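Thioredoxin-like fold domain-containing protein (Paracoccus denitrificans, PDB 3DML) probably reduces or exchanges disulfides as a periplasmic thiol-disulfide oxidoreductase, SoxS, with a role in chemotrophic sulfur oxidation. Local coordinates at residues Q27-C33 against F76-F80; E69-T75 against V87-E93. All coordinates share one frame; numbering follows the deposited sequence. Where two conformers were deposited one is given.

Both contacts converge on the sheet edge where strands 79-84 and 87-93 run antiparallel, and the two meet directly through the backbones of F80 and L92, with F80 N 2.8 Å from L92 O. Contact 1 is partly buried and joins the start of helix 31-39 to the loop before strand 79-84; sulfur atoms against a proline ring, and one hydrogen bond from a side-chain amide to a hydroxyl, make up its chemistry. Contact 2 lies on the surface, where the loop 69-75 runs along strand 87-93, an edge strand of the sheet, and charged side chains do most of the holding. Residues 69-75 lead straight into 76-80, so the loop held in contact 2 delivers the cis-proline loop of contact 1.

Contact 1 (Q27-C33 against F76-F80); sequences QPGCLYC and FTPTF
C33 and P78 meet through SG of C33, which lies 3.6 Å from CB of P78, while CB of Y32 packs 3.7 Å from CD on the same proline ring. The other cysteine sulfur, SG of C30, is 4.1 Å from P78 CD and 3.3 Å from OG1 of T77. That hydroxyl accepts from the amide of Q27: NE2 donates to OG1 of T77 over 2.9 Å, nearly straight at 169° and with the oxygen in the amide plane. P78 follows a cis peptide bond, and this pairing of a cis-proline with a C-x-x-C at a helix start is the hallmark of the thioredoxin fold's active site; here the cysteines are unlinked, as expected for the reduced form, although they are joined in a disulfide in another structure of this protein. Behind the first shell, SG of C30 caps helix 31-39 by accepting from N of C33 at 3.5 Å; with SG anti to the backbone N (chi1 -173°), the sulfur lies between the helix start and T77. R61 holds the far end of the Q27 amide through OE1, and M24 and Y95 touch P78.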
ATOM      1  N   GLN A  27       6.505  -8.286  -6.035  1.00 15.47           N
ATOM      2  CA  GLN A  27       7.615  -8.976  -6.691  1.00 15.96           C
ATOM      3  C   GLN A  27       7.035 -10.100  -7.535  1.00 17.39           C
ATOM      4  O   GLN A  27       5.884 -10.494  -7.315  1.00 15.80           O
ATOM      5  CB  GLN A  27       8.616  -9.544  -5.683  1.00 16.87           C
ATOM      6  CG  GLN A  27       8.116 -10.718  -4.806  1.00 16.91           C
ATOM      7  CD  GLN A  27       9.190 -11.148  -3.838  1.00 19.51           C
ATOM      8  OE1 GLN A  27      10.283 -11.553  -4.256  1.00 19.14           O
ATOM      9  NE2 GLN A  27       8.904 -11.048  -2.534  1.00 19.18           N
ATOM     10  N   PRO A  28       7.808 -10.589  -8.527  1.00 18.91           N
ATOM     11  CA  PRO A  28       7.362 -11.704  -9.354  1.00 20.20           C
ATOM     12  C   PRO A  28       7.017 -12.941  -8.553  1.00 20.16           C
ATOM     13  O   PRO A  28       7.703 -13.284  -7.570  1.00 20.32           O
ATOM     14  CB  PRO A  28       8.576 -11.974 -10.260  1.00 21.16           C
ATOM     15  CG  PRO A  28       9.222 -10.661 -10.382  1.00 20.77           C
ATOM     16  CD  PRO A  28       9.119 -10.089  -8.981  1.00 19.37           C
ATOM     17  N   GLY A  29       5.936 -13.595  -8.970  1.00 21.10           N
ATOM     18  CA  GLY A  29       5.503 -14.836  -8.353  1.00 20.89           C
ATOM     19  C   GLY A  29       4.858 -14.687  -6.988  1.00 20.84           C
ATOM     20  O   GLY A  29       4.665 -15.679  -6.291  1.00 21.87           O
ATOM     21  N   CYS A  30       4.534 -13.457  -6.589  1.00 19.32           N
ATOM     22  CA  CYS A  30       3.893 -13.247  -5.295  1.00 17.70           C
ATOM     23  C   CYS A  30       2.387 -13.526  -5.364  1.00 16.34           C
ATOM     24  O   CYS A  30       1.602 -12.726  -5.889  1.00 14.74           O
ATOM     25  CB  CYS A  30       4.158 -11.830  -4.776  1.00 17.94           C
ATOM     26  SG  CYS A  30       3.566 -11.588  -3.078  1.00 19.77           S
ATOM     27  N   LEU A  31       1.991 -14.673  -4.830  1.00 14.87           N
ATOM     28  CA  LEU A  31       0.594 -15.076  -4.867  1.00 14.54           C
ATOM     29  C   LEU A  31      -0.334 -14.096  -4.143  1.00 13.09           C
ATOM     30  O   LEU A  31      -1.422 -13.794  -4.630  1.00 12.18           O
ATOM     31  CB  LEU A  31       0.454 -16.479  -4.300  1.00 15.47           C
ATOM     32  CG  LEU A  31      -0.908 -17.141  -4.380  1.00 20.97           C
ATOM     33  CD1 LEU A  31      -0.675 -18.600  -4.791  1.00 26.35           C
ATOM     34  CD2 LEU A  31      -1.610 -17.084  -3.048  1.00 24.81           C
ATOM     35  N   TYR A  32       0.086 -13.605  -2.980  1.00 12.95           N
ATOM     36  CA  TYR A  32      -0.729 -12.661  -2.214  1.00 13.04           C
ATOM     37  C   TYR A  32      -0.877 -11.282  -2.869  1.00 12.71           C
ATOM     38  O   TYR A  32      -1.933 -10.688  -2.747  1.00 12.53           O
ATOM     39  CB  TYR A  32      -0.262 -12.575  -0.753  1.00 13.98           C
ATOM     40  CG  TYR A  32      -0.780 -13.755   0.052  1.00 14.88           C
ATOM     41  CD1 TYR A  32      -0.037 -14.928   0.164  1.00 17.74           C
ATOM     42  CD2 TYR A  32      -2.039 -13.710   0.637  1.00 15.25           C
ATOM     43  CE1 TYR A  32      -0.527 -16.019   0.881  1.00 16.76           C
ATOM     44  CE2 TYR A  32      -2.538 -14.795   1.358  1.00 16.79           C
ATOM     45  CZ  TYR A  32      -1.761 -15.944   1.478  1.00 17.83           C
ATOM     46  OH  TYR A  32      -2.275 -17.014   2.185  1.00 21.42           O
ATOM     47  N   CYS A  33       0.157 -10.799  -3.563  1.00 12.10           N
ATOM     48  CA  CYS A  33      -0.000  -9.639  -4.482  1.00 13.34           C
ATOM     49  C   CYS A  33      -1.072  -9.896  -5.527  1.00 12.92           C
ATOM     50  O   CYS A  33      -1.932  -9.053  -5.762  1.00 12.88           O
ATOM     51  CB  CYS A  33       1.306  -9.301  -5.198  1.00 13.38           C
ATOM     52  SG  CYS A  33       2.534  -8.648  -4.054  1.00 20.14           S
ATOM     53  N   PHE A  76       8.918  -7.547   2.714  1.00 14.22           N
ATOM     54  CA  PHE A  76       7.833  -8.510   2.587  1.00 14.10           C
ATOM     55  C   PHE A  76       6.950  -8.003   1.478  1.00 13.49           C
ATOM     56  O   PHE A  76       6.787  -6.804   1.341  1.00 13.83           O
ATOM     57  CB  PHE A  76       7.007  -8.606   3.886  1.00 14.28           C
ATOM     58  CG  PHE A  76       5.973  -9.701   3.857  1.00 13.27           C
ATOM     59  CD1 PHE A  76       6.298 -10.989   4.293  1.00 15.68           C
ATOM     60  CD2 PHE A  76       4.680  -9.444   3.393  1.00 14.65           C
ATOM     61  CE1 PHE A  76       5.318 -12.017   4.254  1.00 16.47           C
ATOM     62  CE2 PHE A  76       3.703 -10.460   3.353  1.00 15.22           C
ATOM     63  CZ  PHE A  76       4.033 -11.739   3.767  1.00 13.87           C
ATOM     64  N   THR A  77       6.450  -8.898   0.632  1.00 13.04           N
ATOM     65  CA  THR A  77       5.422  -8.510  -0.339  1.00 13.54           C
ATOM     66  C   THR A  77       4.156  -9.372  -0.164  1.00 13.95           C
ATOM     67  O   THR A  77       4.265 -10.576   0.067  1.00 14.60           O
ATOM     68  CB  THR A  77       5.911  -8.660  -1.793  1.00 13.20           C
ATOM     69  OG1 THR A  77       6.254 -10.024  -2.043  1.00 13.82           O
ATOM     70  CG2 THR A  77       7.134  -7.775  -2.066  1.00 12.97           C
ATOM     71  N   PRO A  78       2.956  -8.762  -0.277  1.00 13.95           N
ATOM     72  CA  PRO A  78       2.732  -7.335  -0.531  1.00 13.40           C
ATOM     73  C   PRO A  78       2.946  -6.502   0.728  1.00 13.63           C
ATOM     74  O   PRO A  78       2.609  -6.934   1.838  1.00 13.70           O
ATOM     75  CB  PRO A  78       1.252  -7.275  -0.952  1.00 13.99           C
ATOM     76  CG  PRO A  78       0.625  -8.454  -0.248  1.00 13.80           C
ATOM     77  CD  PRO A  78       1.687  -9.504  -0.088  1.00 13.86           C
ATOM     78  N   THR A  79       3.514  -5.317   0.559  1.00 12.71           N
ATOM     79  CA  THR A  79       3.535  -4.331   1.649  1.00 11.29           C
ATOM     80  C   THR A  79       2.854  -3.082   1.118  1.00 10.98           C
ATOM     81  O   THR A  79       3.119  -2.667  -0.014  1.00 10.91           O
ATOM     82  CB  THR A  79       4.983  -3.994   2.086  1.00 11.67           C
ATOM     83  OG1 THR A  79       5.552  -5.132   2.746  1.00 12.20           O
ATOM     84  CG2 THR A  79       5.021  -2.794   3.059  1.00 10.84           C
ATOM     85  N   PHE A  80       2.015  -2.468   1.932  1.00 10.31           N
ATOM     86  CA  PHE A  80       1.323  -1.254   1.525  1.00 10.77           C
ATOM     87  C   PHE A  80       1.804  -0.125   2.410  1.00 11.00           C
ATOM     88  O   PHE A  80       1.600  -0.184   3.615  1.00 11.88           O
ATOM     89  CB  PHE A  80      -0.188  -1.415   1.686  1.00 10.75           C
ATOM     90  CG  PHE A  80      -0.749  -2.603   0.935  1.00 11.37           C
ATOM     91  CD1 PHE A  80      -1.184  -2.447  -0.389  1.00 11.84           C
ATOM     92  CD2 PHE A  80      -0.827  -3.855   1.545  1.00 13.23           C
ATOM     93  CE1 PHE A  80      -1.712  -3.530  -1.099  1.00 10.44           C
ATOM     94  CE2 PHE A  80      -1.345  -4.972   0.846  1.00 10.96           C
ATOM     95  CZ  PHE A  80      -1.785  -4.797  -0.486  1.00 12.25           C
TER

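Contact 2 (E69-T75 against V87-E93); sequences ELARPVT and VESGRLE
A71 and E88 are joined by a hydrogen bond from the backbone N of A71 to OE1 of E88, 2.8 Å long, which meets the oxygen from above the carboxylate plane. Another backbone donor, N of E88, donates to O of E69 at 2.9 Å and, with the backbone bond between E69 and D86, bridges E69 to V87, an isolated beta bridge. Beyond it the loop is held by side chains. R91, bent at chi3 (65°), turns its guanidinium along the loop: NH2 reaches O of R72 at 2.7 Å and NH1 reaches O of P73 at 3.1 Å, both from above the carbonyl planes. The setting is an edge strand of the thioredoxin-like sheet, with a classic beta bulge at S89 and G90 opposite L82. Salt bridges fix the arginine's rotation, since E88 takes it side-on, NE to OE2 at 2.8 Å and NH2 to OE1. A lysine in place of R91 would probably be unable to keep this two-pronged grip on E88 together with both loop carbonyls, leaving at least one carbonyl without its donor. The guanidinium of R72 stacks on that of R91, planes 26° apart, and the closeness of like charges is probably eased by E93, whose carboxylate stands almost perpendicular to the R72 guanidinium, with OE2 3.0 Å from NH1 of R72 in a weak, bent hydrogen bond that is part of their salt bridge. A water links OE2 of E93 to N of T75.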
ATOM      1  N   GLU A  69      10.668   8.903   1.082  1.00 17.86           N
ATOM      2  CA  GLU A  69      11.358   8.565   2.331  1.00 17.13           C
ATOM      3  C   GLU A  69      10.582   7.492   3.114  1.00 15.48           C
ATOM      4  O   GLU A  69       9.498   7.769   3.642  1.00 14.36           O
ATOM      5  CB  GLU A  69      11.526   9.810   3.210  1.00 17.52           C
ATOM      6  CG  GLU A  69      12.008  11.052   2.454  1.00 21.90           C
ATOM      7  CD  GLU A  69      13.478  10.966   2.098  1.00 29.23           C
ATOM      8  OE1 GLU A  69      14.249  10.386   2.887  1.00 31.72           O
ATOM      9  OE2 GLU A  69      13.868  11.486   1.030  1.00 34.42           O
ATOM     10  N   LEU A  70      11.135   6.285   3.165  1.00 13.40           N
ATOM     11  CA  LEU A  70      10.563   5.213   3.978  1.00 13.52           C
ATOM     12  C   LEU A  70      11.182   5.114   5.372  1.00 13.02           C
ATOM     13  O   LEU A  70      12.385   5.381   5.549  1.00 12.23           O
ATOM     14  CB  LEU A  70      10.728   3.854   3.292  1.00 13.79           C
ATOM     15  CG  LEU A  70      10.135   3.638   1.893  1.00 16.02           C
ATOM     16  CD1 LEU A  70      10.325   2.203   1.447  1.00 16.25           C
ATOM     17  CD2 LEU A  70       8.654   3.995   1.851  1.00 18.55           C
ATOM     18  N   ALA A  71      10.384   4.634   6.330  1.00 12.81           N
ATOM     19  CA  ALA A  71      10.850   4.476   7.723  1.00 12.71           C
ATOM     20  C   ALA A  71      11.840   3.297   7.867  1.00 13.63           C
ATOM     21  O   ALA A  71      12.696   3.277   8.760  1.00 14.73           O
ATOM     22  CB  ALA A  71       9.660   4.264   8.625  1.00 12.67           C
ATOM     23  N   ARG A  72      11.680   2.282   7.016  1.00 12.36           N
ATOM     24  CA  ARG A  72      12.519   1.103   7.040  1.00 12.08           C
ATOM     25  C   ARG A  72      12.373   0.419   5.687  1.00 11.95           C
ATOM     26  O   ARG A  72      11.444   0.745   4.944  1.00 11.17           O
ATOM     27  CB  ARG A  72      12.120   0.172   8.197  1.00 11.12           C
ATOM     28  CG  ARG A  72      10.647  -0.195   8.257  1.00 14.69           C
ATOM     29  CD  ARG A  72      10.430  -1.136   9.461  1.00 15.70           C
ATOM     30  NE  ARG A  72       9.032  -1.505   9.651  1.00 20.71           N
ATOM     31  CZ  ARG A  72       8.489  -2.653   9.251  1.00 22.24           C
ATOM     32  NH1 ARG A  72       9.207  -3.560   8.584  1.00 23.66           N
ATOM     33  NH2 ARG A  72       7.206  -2.885   9.499  1.00 25.58           N
ATOM     34  N   PRO A  73      13.310  -0.491   5.342  1.00 12.23           N
ATOM     35  CA  PRO A  73      13.212  -1.155   4.041  1.00 11.97           C
ATOM     36  C   PRO A  73      11.928  -1.973   3.877  1.00 11.47           C
ATOM     37  O   PRO A  73      11.282  -2.347   4.866  1.00 10.70           O
ATOM     38  CB  PRO A  73      14.428  -2.084   4.003  1.00 12.52           C
ATOM     39  CG  PRO A  73      15.135  -1.963   5.291  1.00 14.82           C
ATOM     40  CD  PRO A  73      14.556  -0.826   6.065  1.00 12.53           C
ATOM     41  N   VAL A  74      11.541  -2.209   2.633  1.00 11.35           N
ATOM     42  CA  VAL A  74      10.442  -3.152   2.369  1.00 12.31           C
ATOM     43  C   VAL A  74      11.049  -4.555   2.288  1.00 13.56           C
ATOM     44  O   VAL A  74      11.921  -4.799   1.451  1.00 14.18           O
ATOM     45  CB  VAL A  74       9.727  -2.849   1.047  1.00 11.19           C
ATOM     46  CG1 VAL A  74       8.651  -3.901   0.762  1.00 11.07           C
ATOM     47  CG2 VAL A  74       9.101  -1.466   1.130  1.00 13.73           C
ATOM     48  N   THR A  75      10.584  -5.469   3.138  1.00 14.70           N
ATOM     49  CA  THR A  75      11.189  -6.788   3.211  1.00 16.08           C
ATOM     50  C   THR A  75      10.177  -7.918   2.949  1.00 16.31           C
ATOM     51  O   THR A  75      10.557  -9.112   2.934  1.00 17.10           O
ATOM     52  CB  THR A  75      11.851  -6.982   4.581  1.00 17.18           C
ATOM     53  OG1 THR A  75      10.895  -6.685   5.605  1.00 20.42           O
ATOM     54  CG2 THR A  75      13.049  -6.008   4.735  1.00 19.83           C
ATOM     55  N   VAL A  87       6.789  11.165   2.601  1.00 17.83           N
ATOM     56  CA  VAL A  87       7.287  10.467   3.790  0.50 16.68           C
ATOM     57  C   VAL A  87       6.297   9.432   4.314  1.00 15.73           C
ATOM     58  O   VAL A  87       5.093   9.683   4.417  1.00 14.96           O
ATOM     59  CB  VAL A  87       7.740  11.443   4.925  0.50 17.21           C
ATOM     60  CG1 VAL A  87       6.560  12.130   5.604  0.50 17.31           C
ATOM     61  CG2 VAL A  87       8.566  10.707   5.955  0.50 17.04           C
ATOM     62  N   GLU A  88       6.827   8.259   4.637  1.00 14.09           N
ATOM     63  CA  GLU A  88       6.015   7.187   5.156  1.00 13.63           C
ATOM     64  C   GLU A  88       5.295   7.637   6.423  1.00 14.23           C
ATOM     65  O   GLU A  88       5.931   8.157   7.357  1.00 14.30           O
ATOM     66  CB  GLU A  88       6.870   5.974   5.479  1.00 13.35           C
ATOM     67  CG  GLU A  88       6.083   4.872   6.217  1.00 12.76           C
ATOM     68  CD  GLU A  88       6.790   3.529   6.212  1.00 14.95           C
ATOM     69  OE1 GLU A  88       7.905   3.431   5.655  1.00 14.33           O
ATOM     70  OE2 GLU A  88       6.216   2.561   6.751  1.00 13.71           O
ATOM     71  N   SER A  89       3.984   7.409   6.450  1.00 13.19           N
ATOM     72  CA  SER A  89       3.187   7.648   7.654  1.00 14.24           C
ATOM     73  C   SER A  89       2.980   6.336   8.414  1.00 13.75           C
ATOM     74  O   SER A  89       3.039   6.300   9.644  1.00 13.78           O
ATOM     75  CB  SER A  89       1.832   8.289   7.286  1.00 14.49           C
ATOM     76  OG  SER A  89       0.998   8.421   8.430  1.00 17.00           O
ATOM     77  N   GLY A  90       2.729   5.247   7.691  1.00 12.80           N
ATOM     78  CA  GLY A  90       2.529   3.953   8.338  1.00 11.69           C
ATOM     79  C   GLY A  90       2.472   2.913   7.247  1.00 10.92           C
ATOM     80  O   GLY A  90       2.516   3.261   6.070  1.00 10.72           O
ATOM     81  N   ARG A  91       2.379   1.642   7.627  1.00 10.13           N
ATOM     82  CA  ARG A  91       2.334   0.578   6.626  1.00 10.79           C
ATOM     83  C   ARG A  91       1.556  -0.631   7.109  1.00 10.99           C
ATOM     84  O   ARG A  91       1.382  -0.841   8.312  1.00 10.90           O
ATOM     85  CB  ARG A  91       3.763   0.158   6.204  1.00 10.43           C
ATOM     86  CG  ARG A  91       4.545  -0.598   7.278  1.00 11.57           C
ATOM     87  CD  ARG A  91       5.846  -1.172   6.673  1.00 12.58           C
ATOM     88  NE  ARG A  91       6.767  -0.118   6.231  1.00 10.97           N
ATOM     89  CZ  ARG A  91       7.959  -0.350   5.667  1.00 10.64           C
ATOM     90  NH1 ARG A  91       8.356  -1.602   5.444  1.00  8.76           N
ATOM     91  NH2 ARG A  91       8.728   0.672   5.297  1.00 14.03           N
ATOM     92  N   LEU A  92       1.068  -1.397   6.146  1.00 10.65           N
ATOM     93  CA  LEU A  92       0.466  -2.696   6.387  1.00 12.76           C
ATOM     94  C   LEU A  92       1.315  -3.715   5.641  1.00 12.86           C
ATOM     95  O   LEU A  92       1.583  -3.545   4.447  1.00 12.07           O
ATOM     96  CB  LEU A  92      -0.905  -2.765   5.736  1.00 13.29           C
ATOM     97  CG  LEU A  92      -2.022  -1.810   6.039  1.00 18.49           C
ATOM     98  CD1 LEU A  92      -3.223  -2.306   5.223  1.00 22.24           C
ATOM     99  CD2 LEU A  92      -2.258  -1.909   7.532  1.00 23.31           C
ATOM    100  N   GLU A  93       1.723  -4.786   6.312  1.00 12.96           N
ATOM    101  CA  GLU A  93       2.473  -5.825   5.619  1.00 14.00           C
ATOM    102  C   GLU A  93       1.591  -7.062   5.496  1.00 14.36           C
ATOM    103  O   GLU A  93       1.076  -7.560   6.496  1.00 14.75           O
ATOM    104  CB  GLU A  93       3.797  -6.133   6.345  1.00 14.54           C
ATOM    105  CG  GLU A  93       4.718  -4.879   6.455  1.00 16.52           C
ATOM    106  CD  GLU A  93       6.025  -5.147   7.209  1.00 23.41           C
ATOM    107  OE1 GLU A  93       5.959  -5.758   8.292  1.00 25.04           O
ATOM    108  OE2 GLU A  93       7.118  -4.696   6.747  1.00 27.91           O
TER
HETATM  109  O   HOH W   1       7.876  -4.765   4.316  1.00 17.28           O